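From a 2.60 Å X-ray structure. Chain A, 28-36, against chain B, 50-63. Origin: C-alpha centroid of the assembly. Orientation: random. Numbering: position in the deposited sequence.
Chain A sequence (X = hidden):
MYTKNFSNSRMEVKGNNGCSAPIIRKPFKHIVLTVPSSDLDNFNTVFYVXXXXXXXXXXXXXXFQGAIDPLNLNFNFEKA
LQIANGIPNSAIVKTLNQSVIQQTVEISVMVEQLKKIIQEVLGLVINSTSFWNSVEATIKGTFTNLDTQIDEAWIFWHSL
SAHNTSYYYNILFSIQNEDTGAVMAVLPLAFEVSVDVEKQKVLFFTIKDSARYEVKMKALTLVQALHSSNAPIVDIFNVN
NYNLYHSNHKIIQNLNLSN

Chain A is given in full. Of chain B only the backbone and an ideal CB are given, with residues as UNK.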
ATOM      1  N   PHE A  28      10.259  10.094   3.957  1.00 33.12           N
ATOM      2  CA  PHE A  28      10.190   8.756   3.389  1.00 29.32           C
ATOM      3  C   PHE A  28       9.096   8.800   2.341  1.00 24.81           C
ATOM      4  O   PHE A  28       8.133   9.551   2.481  1.00 27.44           O
ATOM      5  CB  PHE A  28       9.775   7.733   4.451  1.00 30.92           C
ATOM      6  CG  PHE A  28      10.888   7.283   5.340  1.00 32.80           C
ATOM      7  CD1 PHE A  28      11.201   7.984   6.496  1.00 37.83           C
ATOM      8  CD2 PHE A  28      11.610   6.136   5.034  1.00 35.16           C
ATOM      9  CE1 PHE A  28      12.217   7.548   7.336  1.00 42.55           C
ATOM     10  CE2 PHE A  28      12.627   5.689   5.866  1.00 37.54           C
ATOM     11  CZ  PHE A  28      12.932   6.398   7.021  1.00 42.09           C
ATOM     12  N   LYS A  29       9.263   8.038   1.272  1.00 21.23           N
ATOM     13  CA  LYS A  29       8.243   7.975   0.241  1.00 24.14           C
ATOM     14  C   LYS A  29       7.383   6.762   0.556  1.00 18.39           C
ATOM     15  O   LYS A  29       7.891   5.734   1.006  1.00 24.38           O
ATOM     16  CB  LYS A  29       8.871   7.827  -1.146  1.00 26.36           C
ATOM     17  CG  LYS A  29       9.557   9.081  -1.638  1.00 23.62           C
ATOM     18  CD  LYS A  29       9.962   8.954  -3.091  1.00 28.58           C
ATOM     19  CE  LYS A  29      10.421  10.293  -3.650  1.00 35.24           C
ATOM     20  NZ  LYS A  29       9.360  11.334  -3.510  1.00 32.91           N
ATOM     21  N   HIS A  30       6.076   6.917   0.410  1.00 13.41           N
ATOM     22  CA  HIS A  30       5.144   5.826   0.650  1.00 20.76           C
ATOM     23  C   HIS A  30       4.420   5.613  -0.669  1.00 23.67           C
ATOM     24  O   HIS A  30       3.457   6.315  -0.981  1.00 22.59           O
ATOM     25  CB  HIS A  30       4.152   6.203   1.741  1.00 19.13           C
ATOM     26  CG  HIS A  30       3.308   5.059   2.198  1.00 19.17           C
ATOM     27  ND1 HIS A  30       2.007   4.917   1.786  1.00 20.67           N
ATOM     28  CD2 HIS A  30       3.637   4.033   3.020  1.00 12.32           C
ATOM     29  CE1 HIS A  30       1.570   3.815   2.363  1.00 21.21           C
ATOM     30  NE2 HIS A  30       2.520   3.245   3.119  1.00 21.92           N
ATOM     31  N   ILE A  31       4.923   4.673  -1.460  1.00 24.45           N
ATOM     32  CA  ILE A  31       4.367   4.387  -2.776  1.00 23.78           C
ATOM     33  C   ILE A  31       3.744   3.003  -2.904  1.00 21.11           C
ATOM     34  O   ILE A  31       4.424   1.996  -2.722  1.00 23.11           O
ATOM     35  CB  ILE A  31       5.468   4.476  -3.860  1.00 22.01           C
ATOM     36  CG1 ILE A  31       6.202   5.813  -3.770  1.00 18.19           C
ATOM     37  CG2 ILE A  31       4.863   4.294  -5.246  1.00 28.36           C
ATOM     38  CD1 ILE A  31       7.453   5.867  -4.618  1.00 18.99           C
ATOM     39  N   VAL A  32       2.452   2.949  -3.203  1.00 21.91           N
ATOM     40  CA  VAL A  32       1.801   1.663  -3.417  1.00 20.23           C
ATOM     41  C   VAL A  32       2.001   1.431  -4.910  1.00 20.71           C
ATOM     42  O   VAL A  32       1.423   2.132  -5.744  1.00 19.76           O
ATOM     43  CB  VAL A  32       0.301   1.699  -3.091  1.00 21.24           C
ATOM     44  CG1 VAL A  32      -0.288   0.303  -3.221  1.00 20.31           C
ATOM     45  CG2 VAL A  32       0.086   2.227  -1.692  1.00 19.54           C
ATOM     46  N   LEU A  33       2.900   0.513  -5.233  1.00 21.62           N
ATOM     47  CA  LEU A  33       3.234   0.195  -6.611  1.00 23.81           C
ATOM     48  C   LEU A  33       2.513  -1.026  -7.158  1.00 28.55           C
ATOM     49  O   LEU A  33       2.613  -2.125  -6.602  1.00 20.38           O
ATOM     50  CB  LEU A  33       4.737  -0.062  -6.733  1.00 23.05           C
ATOM     51  CG  LEU A  33       5.580   0.783  -7.688  1.00 20.89           C
ATOM     52  CD1 LEU A  33       6.918   0.084  -7.869  1.00 23.59           C
ATOM     53  CD2 LEU A  33       4.893   0.959  -9.031  1.00 13.58           C
ATOM     54  N   THR A  34       1.796  -0.828  -8.257  1.00 31.95           N
ATOM     55  CA  THR A  34       1.114  -1.915  -8.935  1.00 29.09           C
ATOM     56  C   THR A  34       1.669  -1.808 -10.347  1.00 27.39           C
ATOM     57  O   THR A  34       1.349  -0.878 -11.090  1.00 27.38           O
ATOM     58  CB  THR A  34      -0.404  -1.755  -8.919  1.00 27.27           C
ATOM     59  OG1 THR A  34      -0.842  -1.553  -7.570  1.00 36.61           O
ATOM     60  CG2 THR A  34      -1.064  -3.017  -9.457  1.00 29.13           C
ATOM     61  N   VAL A  35       2.581  -2.714 -10.666  1.00 24.64           N
ATOM     62  CA  VAL A  35       3.245  -2.728 -11.957  1.00 26.19           C
ATOM     63  C   VAL A  35       3.136  -4.137 -12.558  1.00 29.20           C
ATOM     64  O   VAL A  35       3.192  -5.126 -11.824  1.00 31.01           O
ATOM     65  CB  VAL A  35       4.736  -2.331 -11.766  1.00 19.26           C
ATOM     66  CG1 VAL A  35       5.495  -3.412 -11.015  1.00 22.37           C
ATOM     67  CG2 VAL A  35       5.384  -2.060 -13.072  1.00 24.18           C
ATOM     68  N   PRO A  36       2.888  -4.245 -13.881  1.00 31.03           N
ATOM     69  CA  PRO A  36       2.773  -5.557 -14.534  1.00 29.59           C
ATOM     70  C   PRO A  36       4.032  -6.408 -14.361  1.00 26.59           C
ATOM     71  O   PRO A  36       5.139  -5.951 -14.633  1.00 29.91           O
ATOM     72  CB  PRO A  36       2.495  -5.197 -15.999  1.00 22.97           C
ATOM     73  CG  PRO A  36       2.963  -3.776 -16.128  1.00 26.99           C
ATOM     74  CD  PRO A  36       2.559  -3.167 -14.828  1.00 28.35           C
TER
ATOM     75  N   UNK B  50       3.951   1.320 -15.736  1.00 26.94           N
ATOM     76  CA  UNK B  50       4.929   0.332 -16.176  1.00 29.00           C
ATOM     77  C   UNK B  50       6.314   0.790 -15.704  1.00 29.14           C
ATOM     78  O   UNK B  50       6.569   1.988 -15.576  1.00 31.07           O
ATOM     79  CB  UNK B  50       4.891   0.153 -17.695  1.00 29.00           C
ATOM     80  N   UNK B  51       7.239  -0.157 -15.470  1.00 30.16           N
ATOM     81  CA  UNK B  51       8.592   0.164 -15.007  1.00 25.50           C
ATOM     82  C   UNK B  51       9.274   1.327 -15.720  1.00 26.56           C
ATOM     83  O   UNK B  51       9.758   2.255 -15.073  1.00 28.32           O
ATOM     84  CB  UNK B  51       9.474  -1.078 -15.154  1.00 25.50           C
ATOM     85  N   UNK B  52       9.290   1.300 -17.048  1.00 26.76           N
ATOM     86  CA  UNK B  52       9.942   2.359 -17.809  1.00 30.48           C
ATOM     87  C   UNK B  52       9.320   3.746 -17.666  1.00 32.48           C
ATOM     88  O   UNK B  52       9.875   4.726 -18.165  1.00 37.88           O
ATOM     89  CB  UNK B  52       9.945   1.973 -19.290  1.00 30.48           C
ATOM     90  N   UNK B  53       8.182   3.836 -16.988  1.00 31.56           N
ATOM     91  CA  UNK B  53       7.509   5.118 -16.800  1.00 35.85           C
ATOM     92  C   UNK B  53       7.463   5.538 -15.332  1.00 36.25           C
ATOM     93  O   UNK B  53       6.853   6.553 -14.980  1.00 36.14           O
ATOM     94  CB  UNK B  53       6.088   5.048 -17.362  1.00 35.85           C
ATOM     95  N   UNK B  54       8.132   4.769 -14.481  1.00 34.85           N
ATOM     96  CA  UNK B  54       8.174   5.063 -13.056  1.00 33.66           C
ATOM     97  C   UNK B  54       8.899   6.386 -12.825  1.00 35.66           C
ATOM     98  O   UNK B  54       8.453   7.214 -12.032  1.00 40.60           O
ATOM     99  CB  UNK B  54       8.858   3.930 -12.288  1.00 33.66           C
ATOM    100  N   UNK B  55       9.982   6.604 -13.566  1.00 36.04           N
ATOM    101  CA  UNK B  55      10.769   7.830 -13.449  1.00 31.89           C
ATOM    102  C   UNK B  55       9.892   9.040 -13.749  1.00 31.35           C
ATOM    103  O   UNK B  55       9.908  10.022 -13.012  1.00 32.80           O
ATOM    104  CB  UNK B  55      11.974   7.795 -14.391  1.00 31.89           C
ATOM    105  N   UNK B  56       9.111   8.955 -14.822  1.00 29.35           N
ATOM    106  CA  UNK B  56       8.216  10.038 -15.215  1.00 24.88           C
ATOM    107  C   UNK B  56       7.188  10.307 -14.124  1.00 21.60           C
ATOM    108  O   UNK B  56       6.919  11.458 -13.777  1.00 21.46           O
ATOM    109  CB  UNK B  56       7.515   9.704 -16.533  1.00 24.88           C
ATOM    110  N   UNK B  57       6.623   9.237 -13.581  1.00 22.58           N
ATOM    111  CA  UNK B  57       5.625   9.345 -12.525  1.00 24.94           C
ATOM    112  C   UNK B  57       6.212  10.013 -11.280  1.00 27.49           C
ATOM    113  O   UNK B  57       5.590  10.894 -10.674  1.00 24.79           O
ATOM    114  CB  UNK B  57       5.074   7.962 -12.173  1.00 24.94           C
ATOM    115  N   UNK B  58       7.421   9.596 -10.919  1.00 25.27           N
ATOM    116  CA  UNK B  58       8.114  10.120  -9.754  1.00 24.29           C
ATOM    117  C   UNK B  58       8.405  11.610  -9.930  1.00 28.19           C
ATOM    118  O   UNK B  58       8.288  12.392  -8.981  1.00 28.06           O
ATOM    119  CB  UNK B  58       9.411   9.346  -9.511  1.00 24.29           C
ATOM    120  N   UNK B  59       8.754  12.007 -11.147  1.00 26.51           N
ATOM    121  CA  UNK B  59       9.026  13.405 -11.433  1.00 22.88           C
ATOM    122  C   UNK B  59       7.764  14.227 -11.212  1.00 27.88           C
ATOM    123  O   UNK B  59       7.780  15.224 -10.488  1.00 36.90           O
ATOM    124  CB  UNK B  59       9.542  13.578 -12.863  1.00 22.88           C
ATOM    125  N   UNK B  60       6.665  13.779 -11.811  1.00 26.80           N
ATOM    126  CA  UNK B  60       5.380  14.461 -11.685  1.00 28.16           C
ATOM    127  C   UNK B  60       4.939  14.535 -10.228  1.00 26.89           C
ATOM    128  O   UNK B  60       4.437  15.564  -9.773  1.00 29.73           O
ATOM    129  CB  UNK B  60       4.315  13.749 -12.521  1.00 28.16           C
ATOM    130  N   UNK B  61       5.163  13.456  -9.489  1.00 24.57           N
ATOM    131  CA  UNK B  61       4.801  13.416  -8.078  1.00 28.13           C
ATOM    132  C   UNK B  61       5.560  14.501  -7.303  1.00 28.30           C
ATOM    133  O   UNK B  61       4.949  15.334  -6.626  1.00 25.29           O
ATOM    134  CB  UNK B  61       5.092  12.034  -7.491  1.00 28.13           C
ATOM    135  N   UNK B  62       6.885  14.513  -7.443  1.00 26.90           N
ATOM    136  CA  UNK B  62       7.736  15.488  -6.762  1.00 24.59           C
ATOM    137  C   UNK B  62       7.392  16.921  -7.110  1.00 26.11           C
ATOM    138  O   UNK B  62       7.433  17.794  -6.243  1.00 30.39           O
ATOM    139  CB  UNK B  62       9.205  15.225  -7.101  1.00 24.59           C
ATOM    140  N   UNK B  63       7.067  17.171  -8.375  1.00 19.96           N
ATOM    141  CA  UNK B  63       6.723  18.515  -8.817  1.00 19.70           C
ATOM    142  C   UNK B  63       5.535  19.054  -8.038  1.00 24.80           C
ATOM    143  O   UNK B  63       5.488  20.238  -7.707  1.00 35.51           O
ATOM    144  CB  UNK B  63       6.420  18.525 -10.317  1.00 19.70           C
TER

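Strand 28-36 of chain A turns Lys29(A), Ile31(A), Leu33(A) and Val35(A) toward chain B, a nearly apolar row with an amine at one end. The helix of chain B crosses it obliquely, with 128° between the N-to-C directions; positions 54, 58 and 62, about one helical turn apart, approach the strand in turn.

Position 50 lies beside the end of the strand, its CA 3.9 Å from Val35(A) CG2. The CB points away, yet its ideal site is 4.6 Å from Pro36(A) CG, so a side chain with an aliphatic stem would suit, polar or not at its tip. It is Gln50(B), whose CG packs 4.0 Å from Pro36(A) CG.

At position 51 the phi of -45° is compatible with proline, and the sideways CB lies 4.7 Å from Val35(A) CG2; proline or a small apolar residue would fit. Pro51(B) brings its ring against the valine, with CD 3.2 Å from Val35(A) CG2, a tight contact.

Positions 52 and 53 find nothing of the strand near their CB atoms and leave the choice wide. They are Gln52(B) and Tyr53(B), the latter at the N-cap position, where its carbonyl O accepts a backbone hydrogen bond from the N of position 57 (3.0 Å).

Position 54 lies in the helix, with CB directed toward the strand. No strand atom lies within 5.5 Å of the ideal CB, so there is room for a longer apolar chain, leucine, isoleucine or methionine, to reach Leu33(A). Ile54(B) does so, its CD1 4.3 Å from Leu33(A) CD1.

Positions 55, 56 and 57 are out of reach of the strand and tolerate many helical residues; they are Asn55(B), Gln56(B) and Ala57(B).

At position 58 CB points sideways, but Ile31(A) and the aliphatic part of Lys29(A) lie within range of a flexible apolar chain such as leucine or methionine. Leu58(B) bends its end nearer, placing CD1 4.0 Å from Ile31(A) CD1 and 4.3 Å from Lys29(A) CE.

Positions 59 and 60 are again out of reach, and any helix-compatible residue would do: His59(B), whose ND1 makes a weak hydrogen bond to Asn55(B) O (2.9 Å), and Leu60(B). Position 61 points toward the strand, but no strand atom lies within 5.5 Å of its ideal CB; chain A would accept a small residue or a somewhat larger one. Ala61(B) makes no contact, its CB 5.9 Å from Lys29(A) NZ.

Position 62 points its CB sideways, the ideal site 5.3 Å from Lys29(A) NZ, a donor that invites an acceptor on a short side chain: Asp, Asn or perhaps a longer Glu or Gln. Asn62(B) answers it, OD1 accepting a hydrogen bond from Lys29(A) NZ at 2.9 Å.

Position 63 is out of reach, the strand sets no preference, and it is Ala63(B).

Chain B, residues 50-63: QPQYINQALHLANA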
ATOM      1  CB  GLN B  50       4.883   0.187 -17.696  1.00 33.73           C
ATOM      2  CG  GLN B  50       3.599  -0.464 -18.191  1.00 42.01           C
ATOM      3  CD  GLN B  50       3.496  -0.488 -19.700  1.00 46.58           C
ATOM      4  OE1 GLN B  50       2.498  -0.053 -20.269  1.00 52.31           O
ATOM      5  NE2 GLN B  50       4.526  -0.995 -20.359  1.00 52.89           N
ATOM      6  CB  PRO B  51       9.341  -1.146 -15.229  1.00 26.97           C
ATOM      7  CG  PRO B  51       8.277  -2.178 -14.983  1.00 24.73           C
ATOM      8  CD  PRO B  51       7.117  -1.599 -15.756  1.00 28.28           C
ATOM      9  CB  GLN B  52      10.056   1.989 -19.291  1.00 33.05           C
ATOM     10  CG  GLN B  52       8.738   1.755 -20.000  1.00 38.30           C
ATOM     11  CD  GLN B  52       8.309   0.309 -19.947  1.00 41.68           C
ATOM     12  OE1 GLN B  52       7.748  -0.153 -18.953  1.00 44.27           O
ATOM     13  NE2 GLN B  52       8.581  -0.421 -21.017  1.00 50.31           N
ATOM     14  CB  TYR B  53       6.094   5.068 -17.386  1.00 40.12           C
ATOM     15  CG  TYR B  53       6.069   4.804 -18.874  1.00 42.53           C
ATOM     16  CD1 TYR B  53       6.584   5.737 -19.772  1.00 40.22           C
ATOM     17  CD2 TYR B  53       5.551   3.615 -19.381  1.00 43.47           C
ATOM     18  CE1 TYR B  53       6.591   5.493 -21.137  1.00 44.08           C
ATOM     19  CE2 TYR B  53       5.552   3.358 -20.747  1.00 47.61           C
ATOM     20  CZ  TYR B  53       6.072   4.302 -21.622  1.00 48.14           C
ATOM     21  OH  TYR B  53       6.071   4.060 -22.979  1.00 49.98           O
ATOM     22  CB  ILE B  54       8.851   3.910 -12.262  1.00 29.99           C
ATOM     23  CG1 ILE B  54       7.905   2.702 -12.198  1.00 28.58           C
ATOM     24  CG2 ILE B  54       9.262   4.375 -10.865  1.00 27.59           C
ATOM     25  CD1 ILE B  54       8.510   1.452 -11.594  1.00 18.49           C
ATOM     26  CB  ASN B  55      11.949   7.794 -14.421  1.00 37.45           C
ATOM     27  CG  ASN B  55      13.092   8.717 -14.006  1.00 44.98           C
ATOM     28  OD1 ASN B  55      14.205   8.590 -14.516  1.00 49.56           O
ATOM     29  ND2 ASN B  55      12.832   9.633 -13.078  1.00 44.17           N
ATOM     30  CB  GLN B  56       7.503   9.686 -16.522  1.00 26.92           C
ATOM     31  CG  GLN B  56       6.523  10.742 -17.011  1.00 27.96           C
ATOM     32  CD  GLN B  56       5.894  10.381 -18.342  1.00 32.79           C
ATOM     33  OE1 GLN B  56       6.123   9.296 -18.880  1.00 35.75           O
ATOM     34  NE2 GLN B  56       5.097  11.290 -18.884  1.00 29.12           N
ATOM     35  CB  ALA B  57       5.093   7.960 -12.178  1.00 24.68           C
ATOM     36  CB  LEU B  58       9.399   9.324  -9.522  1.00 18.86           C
ATOM     37  CG  LEU B  58       9.817   9.052  -8.075  1.00 28.72           C
ATOM     38  CD1 LEU B  58       8.612   8.717  -7.205  1.00 27.96           C
ATOM     39  CD2 LEU B  58      10.820   7.916  -8.057  1.00 26.79           C
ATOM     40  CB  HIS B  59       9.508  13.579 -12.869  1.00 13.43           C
ATOM     41  CG  HIS B  59      10.986  13.418 -13.029  1.00 19.54           C
ATOM     42  ND1 HIS B  59      11.638  12.291 -12.599  1.00 20.25           N
ATOM     43  CD2 HIS B  59      11.887  14.291 -13.546  1.00 23.65           C
ATOM     44  CE1 HIS B  59      12.916  12.498 -12.860  1.00 26.49           C
ATOM     45  NE2 HIS B  59      13.116  13.696 -13.433  1.00 27.99           N
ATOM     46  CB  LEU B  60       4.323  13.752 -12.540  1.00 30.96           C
ATOM     47  CG  LEU B  60       4.448  13.975 -14.052  1.00 30.79           C
ATOM     48  CD1 LEU B  60       3.856  12.816 -14.837  1.00 34.54           C
ATOM     49  CD2 LEU B  60       3.780  15.283 -14.424  1.00 35.74           C
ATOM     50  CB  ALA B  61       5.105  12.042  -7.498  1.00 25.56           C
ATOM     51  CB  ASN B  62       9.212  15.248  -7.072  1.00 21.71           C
ATOM     52  CG  ASN B  62       9.742  13.984  -6.444  1.00 25.10           C
ATOM     53  OD1 ASN B  62       9.058  13.330  -5.646  1.00 25.48           O
ATOM     54  ND2 ASN B  62      10.967  13.622  -6.798  1.00 27.11           N
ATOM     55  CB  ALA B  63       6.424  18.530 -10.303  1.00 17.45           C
TER
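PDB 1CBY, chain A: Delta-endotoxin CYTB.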